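Local coordinates for protein thioesterase superfamily (Jannaschia sp., PDB 2OAF) that probably hydrolyses thioesters, acyl-CoA thioesters being likely substrates, as a hot-dog-fold member of the thioesterase superfamily, at residues Val23-Ala34 and Pro83-Lys91; Trp95-Ile104 and Arg142-Pro150. All coordinates share one frame; numbering follows the deposited sequence.

Contact 1 (Val23-Ala34 and Pro83-Lys91); sequences VTWGDCDPAKIA and PVTPRHILK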
loop_
_atom_site.group_PDB
_atom_site.type_symbol
_atom_site.label_atom_id
_atom_site.label_comp_id
_atom_site.label_asym_id
_atom_site.label_seq_id
_atom_site.Cartn_x
_atom_site.Cartn_y
_atom_site.Cartn_z
ATOM N N VAL B 23 -7.316 -12.049 1.740
ATOM C CA VAL B 23 -7.828 -10.694 1.526
ATOM C C VAL B 23 -8.513 -10.273 2.800
ATOM O O VAL B 23 -9.237 -11.060 3.365
ATOM C CB VAL B 23 -8.841 -10.704 0.366
ATOM C CG1 VAL B 23 -9.464 -9.324 0.170
ATOM C CG2 VAL B 23 -8.129 -11.219 -0.918
ATOM N N THR B 24 -8.333 -9.032 3.235
ATOM C CA THR B 24 -8.927 -8.610 4.490
ATOM C C THR B 24 -9.558 -7.237 4.390
ATOM O O THR B 24 -9.465 -6.551 3.372
ATOM C CB THR B 24 -7.894 -8.593 5.646
ATOM O OG1 THR B 24 -6.975 -7.523 5.447
ATOM C CG2 THR B 24 -7.130 -9.942 5.768
ATOM N N TRP B 25 -10.240 -6.877 5.460
ATOM C CA TRP B 25 -10.880 -5.593 5.617
ATOM C C TRP B 25 -10.064 -4.439 5.032
ATOM O O TRP B 25 -10.574 -3.581 4.327
ATOM C CB TRP B 25 -11.118 -5.391 7.110
ATOM C CG TRP B 25 -11.462 -4.033 7.537
ATOM C CD1 TRP B 25 -10.596 -3.067 7.988
ATOM C CD2 TRP B 25 -12.768 -3.468 7.619
ATOM N NE1 TRP B 25 -11.294 -1.931 8.321
ATOM C CE2 TRP B 25 -12.626 -2.152 8.105
ATOM C CE3 TRP B 25 -14.050 -3.944 7.339
ATOM C CZ2 TRP B 25 -13.713 -1.316 8.308
ATOM C CZ3 TRP B 25 -15.117 -3.117 7.546
ATOM C CH2 TRP B 25 -14.945 -1.810 8.019
ATOM N N GLY B 26 -8.785 -4.420 5.361
ATOM C CA GLY B 26 -7.904 -3.320 4.990
ATOM C C GLY B 26 -7.601 -3.213 3.503
ATOM O O GLY B 26 -7.167 -2.158 3.000
ATOM N N ASP B 27 -7.833 -4.305 2.789
ATOM C CA ASP B 27 -7.689 -4.331 1.350
ATOM C C ASP B 27 -8.944 -3.766 0.661
ATOM O O ASP B 27 -8.928 -3.526 -0.546
ATOM C CB ASP B 27 -7.520 -5.771 0.894
ATOM C CG ASP B 27 -6.259 -6.430 1.430
ATOM O OD1 ASP B 27 -5.203 -5.808 1.333
ATOM O OD2 ASP B 27 -6.321 -7.571 1.956
ATOM N N CYS B 28 -10.033 -3.588 1.400
ATOM C CA CYS B 28 -11.328 -3.221 0.805
ATOM C C CYS B 28 -11.628 -1.753 0.821
ATOM O O CYS B 28 -11.241 -1.047 1.739
ATOM C CB CYS B 28 -12.478 -3.927 1.537
ATOM S SG CYS B 28 -12.374 -5.752 1.380
ATOM N N ASP B 29 -12.381 -1.310 -0.187
ATOM C CA ASP B 29 -12.828 0.071 -0.291
ATOM C C ASP B 29 -14.231 0.249 0.266
ATOM O O ASP B 29 -14.833 -0.699 0.790
ATOM C CB ASP B 29 -12.696 0.554 -1.748
ATOM C CG ASP B 29 -13.542 -0.221 -2.726
ATOM O OD1 ASP B 29 -14.593 -0.801 -2.346
ATOM O OD2 ASP B 29 -13.128 -0.230 -3.894
ATOM N N PRO B 30 -14.737 1.484 0.273
ATOM C CA PRO B 30 -16.096 1.599 0.760
ATOM C C PRO B 30 -17.231 0.866 0.019
ATOM O O PRO B 30 -18.324 0.820 0.539
ATOM C CB PRO B 30 -16.324 3.098 0.770
ATOM C CG PRO B 30 -14.992 3.688 0.892
ATOM C CD PRO B 30 -14.145 2.805 0.031
ATOM N N ALA B 31 -16.983 0.309 -1.162
ATOM C CA ALA B 31 -17.965 -0.542 -1.849
ATOM C C ALA B 31 -17.924 -1.962 -1.272
ATOM O O ALA B 31 -18.627 -2.835 -1.732
ATOM C CB ALA B 31 -17.689 -0.588 -3.345
ATOM N N LYS B 32 -17.046 -2.203 -0.308
ATOM C CA LYS B 32 -16.979 -3.470 0.437
ATOM C C LYS B 32 -16.363 -4.615 -0.355
ATOM O O LYS B 32 -16.606 -5.786 -0.029
ATOM C CB LYS B 32 -18.339 -3.900 1.027
ATOM C CG LYS B 32 -19.038 -2.853 1.849
ATOM C CD LYS B 32 -20.440 -3.314 2.230
ATOM C CE LYS B 32 -21.186 -2.325 3.156
ATOM N NZ LYS B 32 -21.760 -1.156 2.428
ATOM N N ILE B 33 -15.533 -4.270 -1.340
ATOM C CA ILE B 33 -14.778 -5.238 -2.113
ATOM C C ILE B 33 -13.330 -4.750 -2.178
ATOM O O ILE B 33 -13.063 -3.587 -1.892
ATOM C CB ILE B 33 -15.403 -5.405 -3.523
ATOM C CG1 ILE B 33 -15.358 -4.090 -4.283
ATOM C CG2 ILE B 33 -16.898 -5.849 -3.398
ATOM C CD1 ILE B 33 -15.723 -4.232 -5.746
ATOM N N ALA B 34 -12.414 -5.616 -2.579
ATOM C CA ALA B 34 -10.994 -5.280 -2.653
ATOM C C ALA B 34 -10.839 -4.122 -3.629
ATOM O O ALA B 34 -11.398 -4.171 -4.736
ATOM C CB ALA B 34 -10.137 -6.534 -3.121
ATOM N N PRO B 83 -15.900 -9.380 -8.162
ATOM C CA PRO B 83 -15.239 -8.765 -7.021
ATOM C C PRO B 83 -14.495 -9.727 -6.113
ATOM O O PRO B 83 -14.919 -10.869 -5.907
ATOM C CB PRO B 83 -16.398 -8.198 -6.209
ATOM C CG PRO B 83 -17.505 -8.151 -7.094
ATOM C CD PRO B 83 -17.352 -9.240 -8.072
ATOM N N VAL B 84 -13.411 -9.241 -5.542
ATOM C CA VAL B 84 -12.623 -9.997 -4.593
ATOM C C VAL B 84 -13.021 -9.522 -3.174
ATOM O O VAL B 84 -13.121 -8.322 -2.915
ATOM C CB VAL B 84 -11.148 -9.774 -4.841
ATOM C CG1 VAL B 84 -10.346 -10.351 -3.706
ATOM C CG2 VAL B 84 -10.702 -10.425 -6.233
ATOM N N THR B 85 -13.311 -10.456 -2.277
ATOM C CA THR B 85 -13.694 -10.088 -0.887
ATOM C C THR B 85 -12.959 -10.922 0.146
ATOM O O THR B 85 -12.336 -11.931 -0.164
ATOM C CB THR B 85 -15.178 -10.263 -0.617
ATOM O OG1 THR B 85 -15.454 -11.664 -0.424
ATOM C CG2 THR B 85 -16.037 -9.678 -1.745
ATOM N N PRO B 86 -13.021 -10.516 1.409
ATOM C CA PRO B 86 -12.486 -11.368 2.465
ATOM C C PRO B 86 -13.265 -12.632 2.811
ATOM O O PRO B 86 -12.845 -13.334 3.732
ATOM C CB PRO B 86 -12.502 -10.450 3.704
ATOM C CG PRO B 86 -12.584 -9.078 3.180
ATOM C CD PRO B 86 -13.479 -9.233 1.965
ATOM N N ARG B 87 -14.361 -12.928 2.106
ATOM C CA ARG B 87 -15.162 -14.111 2.425
ATOM C C ARG B 87 -14.444 -15.410 2.095
ATOM O O ARG B 87 -14.811 -16.438 2.616
ATOM C CB ARG B 87 -16.491 -14.119 1.677
ATOM C CG ARG B 87 -17.349 -12.862 1.800
ATOM C CD ARG B 87 -18.063 -12.874 3.093
ATOM N NE ARG B 87 -19.054 -11.807 3.204
ATOM C CZ ARG B 87 -19.650 -11.495 4.345
ATOM N NH1 ARG B 87 -19.344 -12.165 5.457
ATOM N NH2 ARG B 87 -20.535 -10.510 4.382
ATOM N N HIS B 88 -13.447 -15.382 1.206
ATOM C CA HIS B 88 -12.697 -16.603 0.843
ATOM C C HIS B 88 -11.250 -16.274 0.603
ATOM O O HIS B 88 -10.918 -15.136 0.362
ATOM C CB HIS B 88 -13.272 -17.230 -0.420
ATOM C CG HIS B 88 -14.749 -17.417 -0.366
ATOM N ND1 HIS B 88 -15.347 -18.371 0.440
ATOM C CD2 HIS B 88 -15.754 -16.733 -0.959
ATOM C CE1 HIS B 88 -16.659 -18.282 0.310
ATOM N NE2 HIS B 88 -16.933 -17.294 -0.527
ATOM N N ILE B 89 -10.399 -17.281 0.683
ATOM C CA ILE B 89 -9.017 -17.177 0.229
ATOM C C ILE B 89 -9.040 -16.827 -1.261
ATOM O O ILE B 89 -9.868 -17.337 -2.009
ATOM C CB ILE B 89 -8.230 -18.546 0.379
ATOM C CG1 ILE B 89 -7.946 -18.878 1.838
ATOM C CG2 ILE B 89 -6.859 -18.505 -0.349
ATOM C CD1 ILE B 89 -6.894 -17.962 2.426
ATOM N N LEU B 90 -8.148 -15.953 -1.677
ATOM C CA LEU B 90 -7.915 -15.687 -3.114
ATOM C C LEU B 90 -6.863 -16.678 -3.580
ATOM O O LEU B 90 -5.704 -16.578 -3.187
ATOM C CB LEU B 90 -7.410 -14.256 -3.343
ATOM C CG LEU B 90 -7.176 -13.787 -4.785
ATOM C CD1 LEU B 90 -8.486 -13.784 -5.638
ATOM C CD2 LEU B 90 -6.516 -12.403 -4.791
ATOM N N LYS B 91 -7.264 -17.621 -4.413
ATOM C CA LYS B 91 -6.341 -18.599 -4.959
ATOM C C LYS B 91 -5.796 -18.089 -6.276
ATOM O O LYS B 91 -6.534 -17.961 -7.284
ATOM C CB LYS B 91 -7.044 -19.935 -5.179
ATOM C CG LYS B 91 -7.692 -20.515 -3.941
ATOM C CD LYS B 91 -6.735 -21.401 -3.191
ATOM C CE LYS B 91 -7.375 -22.078 -1.975
ATOM N NZ LYS B 91 -6.414 -22.971 -1.261
HETATM O O HOH W 1 -9.052 -14.181 2.199
HETATM O O HOH W 2 -10.086 -13.284 4.587
HETATM O O HOH W 3 -12.507 -6.596 -6.132
#

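Contact 2 (Trp95-Ile104 and Arg142-Pro150); sequences WPTRLGTKSI and RALIEPHIP. With PO4 (phosphate ion), chain H.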
loop_
_atom_site.group_PDB
_atom_site.type_symbol
_atom_site.label_atom_id
_atom_site.label_comp_id
_atom_site.label_asym_id
_atom_site.label_seq_id
_atom_site.Cartn_x
_atom_site.Cartn_y
_atom_site.Cartn_z
ATOM N N TRP B 95 1.310 -19.250 -13.638
ATOM C CA TRP B 95 2.210 -20.015 -14.481
ATOM C C TRP B 95 2.838 -19.153 -15.562
ATOM O O TRP B 95 2.269 -18.142 -15.940
ATOM C CB TRP B 95 1.456 -21.191 -15.137
ATOM C CG TRP B 95 0.483 -20.784 -16.184
ATOM C CD1 TRP B 95 0.674 -20.840 -17.523
ATOM C CD2 TRP B 95 -0.839 -20.237 -15.987
ATOM N NE1 TRP B 95 -0.445 -20.384 -18.179
ATOM C CE2 TRP B 95 -1.384 -19.998 -17.266
ATOM C CE3 TRP B 95 -1.599 -19.909 -14.860
ATOM C CZ2 TRP B 95 -2.662 -19.467 -17.460
ATOM C CZ3 TRP B 95 -2.887 -19.389 -15.048
ATOM C CH2 TRP B 95 -3.393 -19.161 -16.346
ATOM N N PRO B 96 4.002 -19.586 -16.081
ATOM C CA PRO B 96 4.610 -18.913 -17.220
ATOM C C PRO B 96 3.952 -19.365 -18.503
ATOM O O PRO B 96 3.896 -20.564 -18.786
ATOM C CB PRO B 96 6.048 -19.399 -17.190
ATOM C CG PRO B 96 5.966 -20.753 -16.544
ATOM C CD PRO B 96 4.829 -20.710 -15.596
ATOM N N THR B 97 3.480 -18.402 -19.276
ATOM C CA THR B 97 2.800 -18.673 -20.513
ATOM C C THR B 97 3.773 -18.627 -21.698
ATOM O O THR B 97 3.526 -19.234 -22.743
ATOM C CB THR B 97 1.565 -17.726 -20.685
ATOM O OG1 THR B 97 0.699 -18.240 -21.705
ATOM C CG2 THR B 97 1.959 -16.266 -20.992
ATOM N N ARG B 98 4.905 -17.950 -21.508
ATOM C CA ARG B 98 5.838 -17.713 -22.572
ATOM C C ARG B 98 7.203 -17.289 -22.043
ATOM O O ARG B 98 7.280 -16.531 -21.089
ATOM C CB ARG B 98 5.233 -16.599 -23.436
ATOM C CG ARG B 98 6.224 -15.884 -24.273
ATOM C CD ARG B 98 5.597 -14.922 -25.262
ATOM N NE ARG B 98 6.474 -14.888 -26.427
ATOM C CZ ARG B 98 7.690 -14.335 -26.428
ATOM N NH1 ARG B 98 8.169 -13.708 -25.338
ATOM N NH2 ARG B 98 8.416 -14.382 -27.531
ATOM N N LEU B 99 8.272 -17.756 -22.686
ATOM C CA LEU B 99 9.621 -17.277 -22.403
ATOM C C LEU B 99 10.321 -17.080 -23.732
ATOM O O LEU B 99 10.502 -18.022 -24.460
ATOM C CB LEU B 99 10.372 -18.302 -21.556
ATOM C CG LEU B 99 11.841 -18.002 -21.212
ATOM C CD1 LEU B 99 12.037 -16.722 -20.374
ATOM C CD2 LEU B 99 12.427 -19.236 -20.513
ATOM N N GLY B 100 10.666 -15.847 -24.076
ATOM C CA GLY B 100 11.436 -15.601 -25.268
ATOM C C GLY B 100 12.895 -15.529 -24.899
ATOM O O GLY B 100 13.310 -16.043 -23.871
ATOM N N THR B 101 13.669 -14.882 -25.749
ATOM C CA THR B 101 15.089 -14.701 -25.511
ATOM C C THR B 101 15.289 -13.661 -24.429
ATOM O O THR B 101 16.182 -13.792 -23.602
ATOM C CB THR B 101 15.789 -14.215 -26.783
ATOM O OG1 THR B 101 15.516 -15.128 -27.853
ATOM C CG2 THR B 101 17.290 -14.100 -26.576
ATOM N N LYS B 102 14.463 -12.618 -24.456
ATOM C CA LYS B 102 14.624 -11.492 -23.529
ATOM C C LYS B 102 13.559 -11.375 -22.423
ATOM O O LYS B 102 13.865 -10.845 -21.369
ATOM C CB LYS B 102 14.763 -10.195 -24.330
ATOM C CG LYS B 102 16.140 -10.134 -25.054
ATOM C CD LYS B 102 16.308 -8.925 -25.996
ATOM C CE LYS B 102 15.316 -8.966 -27.176
ATOM N NZ LYS B 102 15.803 -8.169 -28.347
ATOM N N SER B 103 12.335 -11.859 -22.643
ATOM C CA SER B 103 11.266 -11.639 -21.675
ATOM C C SER B 103 10.528 -12.916 -21.312
ATOM O O SER B 103 10.542 -13.865 -22.063
ATOM C CB SER B 103 10.238 -10.657 -22.245
ATOM O OG SER B 103 9.540 -11.288 -23.308
ATOM N N ILE B 104 9.851 -12.869 -20.154
ATOM C CA ILE B 104 8.977 -13.931 -19.687
ATOM C C ILE B 104 7.601 -13.334 -19.411
ATOM O O ILE B 104 7.514 -12.206 -18.954
ATOM C CB ILE B 104 9.560 -14.571 -18.405
ATOM C CG1 ILE B 104 8.761 -15.832 -18.004
ATOM C CG2 ILE B 104 9.632 -13.533 -17.229
ATOM C CD1 ILE B 104 9.359 -16.558 -16.822
ATOM N N ARG B 142 16.085 -20.582 -17.672
ATOM C CA ARG B 142 15.321 -21.192 -18.731
ATOM C C ARG B 142 15.019 -22.653 -18.412
ATOM O O ARG B 142 13.926 -23.146 -18.670
ATOM C CB ARG B 142 16.113 -21.094 -20.023
ATOM C CG ARG B 142 15.406 -21.720 -21.209
ATOM C CD ARG B 142 16.157 -21.438 -22.462
ATOM N NE ARG B 142 16.166 -20.023 -22.814
ATOM C CZ ARG B 142 15.199 -19.416 -23.494
ATOM N NH1 ARG B 142 14.100 -20.066 -23.874
ATOM N NH2 ARG B 142 15.326 -18.128 -23.776
ATOM N N ALA B 143 16.015 -23.359 -17.896
ATOM C CA ALA B 143 15.873 -24.785 -17.583
ATOM C C ALA B 143 14.826 -25.027 -16.498
ATOM O O ALA B 143 14.102 -26.021 -16.548
ATOM C CB ALA B 143 17.214 -25.381 -17.175
ATOM N N LEU B 144 14.716 -24.100 -15.542
ATOM C CA LEU B 144 13.697 -24.179 -14.490
ATOM C C LEU B 144 12.310 -23.801 -14.976
ATOM O O LEU B 144 11.313 -24.332 -14.466
ATOM C CB LEU B 144 13.998 -23.204 -13.336
ATOM C CG LEU B 144 15.274 -23.423 -12.543
ATOM C CD1 LEU B 144 15.336 -22.338 -11.462
ATOM C CD2 LEU B 144 15.353 -24.851 -11.957
ATOM N N ILE B 145 12.244 -22.840 -15.905
ATOM C CA ILE B 145 10.973 -22.243 -16.329
ATOM C C ILE B 145 10.231 -23.111 -17.370
ATOM O O ILE B 145 9.049 -23.417 -17.227
ATOM C CB ILE B 145 11.212 -20.852 -16.950
ATOM C CG1 ILE B 145 11.791 -19.889 -15.895
ATOM C CG2 ILE B 145 9.895 -20.333 -17.549
ATOM C CD1 ILE B 145 12.559 -18.705 -16.462
ATOM N N GLU B 146 10.950 -23.515 -18.416
ATOM C CA GLU B 146 10.349 -24.212 -19.577
ATOM C C GLU B 146 9.451 -25.416 -19.293
ATOM O O GLU B 146 8.408 -25.571 -19.957
ATOM C CB GLU B 146 11.438 -24.591 -20.601
ATOM C CG GLU B 146 11.907 -23.354 -21.342
ATOM C CD GLU B 146 12.908 -23.605 -22.448
ATOM O OE1 GLU B 146 13.688 -24.589 -22.386
ATOM O OE2 GLU B 146 12.916 -22.764 -23.373
ATOM N N PRO B 147 9.825 -26.272 -18.324
ATOM C CA PRO B 147 8.931 -27.401 -18.003
ATOM C C PRO B 147 7.531 -26.998 -17.525
ATOM O O PRO B 147 6.623 -27.851 -17.492
ATOM C CB PRO B 147 9.668 -28.135 -16.865
ATOM C CG PRO B 147 11.091 -27.715 -17.006
ATOM C CD PRO B 147 11.032 -26.289 -17.481
ATOM N N HIS B 148 7.354 -25.735 -17.151
ATOM C CA HIS B 148 6.069 -25.280 -16.632
ATOM C C HIS B 148 5.239 -24.488 -17.639
ATOM O O HIS B 148 4.123 -24.070 -17.317
ATOM C CB HIS B 148 6.282 -24.498 -15.346
ATOM C CG HIS B 148 7.035 -25.269 -14.316
ATOM N ND1 HIS B 148 6.446 -26.245 -13.543
ATOM C CD2 HIS B 148 8.342 -25.240 -13.959
ATOM C CE1 HIS B 148 7.360 -26.785 -12.754
ATOM N NE2 HIS B 148 8.517 -26.187 -12.981
ATOM N N ILE B 149 5.771 -24.290 -18.845
ATOM C CA ILE B 149 5.055 -23.572 -19.886
ATOM C C ILE B 149 4.122 -24.550 -20.586
ATOM O O ILE B 149 4.576 -25.547 -21.125
ATOM C CB ILE B 149 6.014 -22.879 -20.923
ATOM C CG1 ILE B 149 6.969 -21.882 -20.233
ATOM C CG2 ILE B 149 5.193 -22.124 -21.952
ATOM C CD1 ILE B 149 8.111 -21.337 -21.152
ATOM N N PRO B 150 2.804 -24.285 -20.544
ATOM C CA PRO B 150 1.856 -25.155 -21.226
ATOM C C PRO B 150 1.981 -25.179 -22.743
ATOM O O PRO B 150 2.503 -24.240 -23.368
ATOM C CB PRO B 150 0.485 -24.577 -20.854
ATOM C CG PRO B 150 0.714 -23.642 -19.757
ATOM C CD PRO B 150 2.132 -23.195 -19.818
HETATM P P PO4 H . 11.367 -11.614 -26.477
HETATM O O1 PO4 H . 10.672 -12.334 -27.623
HETATM O O2 PO4 H . 11.190 -12.418 -25.215
HETATM O O3 PO4 H . 12.839 -11.493 -26.851
HETATM O O4 PO4 H . 10.736 -10.251 -26.241
HETATM O O HOH W 4 1.860 -21.351 -23.215
#

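Contact 1 (Val23-Ala34 and Pro83-Lys91)
P83 lays its CB against the CG2 methyl of I33, 3.7 Å away, where the long loop between strand 17-21 and helix 39-54 of this hot-dog fold meets the connection leading into strand 90-99. F132 of the fourth subunit packs on both residues. At V84 the two chains bond directly: A34 N donates to V84 O at 2.8 Å, and the 166° angle at the hydrogen makes the bond nearly straight. A water extends this link by accepting from V84 N and donating to A34 O. The side chains follow suit, V84 CB resting 3.8 Å from A34 CB. V84 CG1, held anti to its backbone N (chi1 170°), meets V23 CG2 at 3.7 Å, the two valines crossing at about a right angle. T85 starts a type I turn, and its OG1 accepts from R87 N in an ST turn. P86 sits between two parts of the loop: its CD lies 3.7 Å from C28 SG, while its CB comes within 3.3 Å of V23 O. Y61 of the third subunit packs on P86 as well, so the turn also belongs to a subunit interface. Because V84 and L90 both lean on the CG2 methyl of V23, cutting that side chain back to alanine is likely to leave a gap between them. Around the turn, water joins H88 O to V23 N, binding backbone to backbone where no direct bond spans the segments. Last, where strand 90-99 is under way, L90 sets its CB 4.0 Å from V23 CG2.

Contact 2 (Trp95-Ile104 and Arg142-Pro150)
R142 reaches from the C-terminal helix to a backbone carbonyl of a phosphate-holding hairpin turn: its NH2 donates to G100 O at 2.9 Å, from above the carbonyl plane and with a bent angle of 134°. A bend at chi3 (-66°) carries the guanidinium over L99, whose CD2 methyl lies against one face, 3.8 Å from NH1. That same NH1 forms a salt bridge with E146 OE2, nearly in the guanidinium plane, so two partners fix the rotation of the group. Beyond the turn, the phosphate, probably from the crystallisation liquor, is gripped by S103 N and OG, by K102 N and by the guanidinium of R98. Its O2 lies 3.2 Å from G100 CA, on the side where a side chain would collide with it. Toward the other end the contact becomes apolar. I145 and I104 meet tip to tip through their CD1 methyls, and the I145 CG2 methyl touches both P96 and L99. I149 CD1 rests 3.8 Å from L99 CB. P96 O has no hydrogen-bonding partner despite its burial, although I149 CA makes a CH...O contact with it at 3.4 Å. P150 CG approaches W95 CD1 at 3.6 Å, the two side chains crossing at about a right angle; W95 NE1 itself bonds to Q10. At T97 and R98, both facing T105, a classic beta bulge adds an extra residue to strand 90-99 where it pairs with strand 103-112. Helix 139-145, with the 3-10 segment and the last residues after it, packs on the end of this hairpin, with W50 of helix 39-54 touching both P96 and I145.

How the contacts relate
Both contacts use strand 90-99, contact 1 at its start and contact 2 at its far end, with centres about 31 Å apart on opposite sides of the chain's centre. Each is partly buried, yet the surroundings differ. Contact 1 joins mostly loop to loop at the edge of the subunit, where three other chains of the assembly come within reach; its chemistry is valine and proline packing, one direct backbone bond and bridging waters. Contact 2 sets a helix and its C-terminal extension against a hairpin of the same sheet and meets no other chain of the assembly. Its apolar part, from I145 to P150, gives way at the hairpin turn to an arginine-carbonyl hydrogen bond beside a bound phosphate.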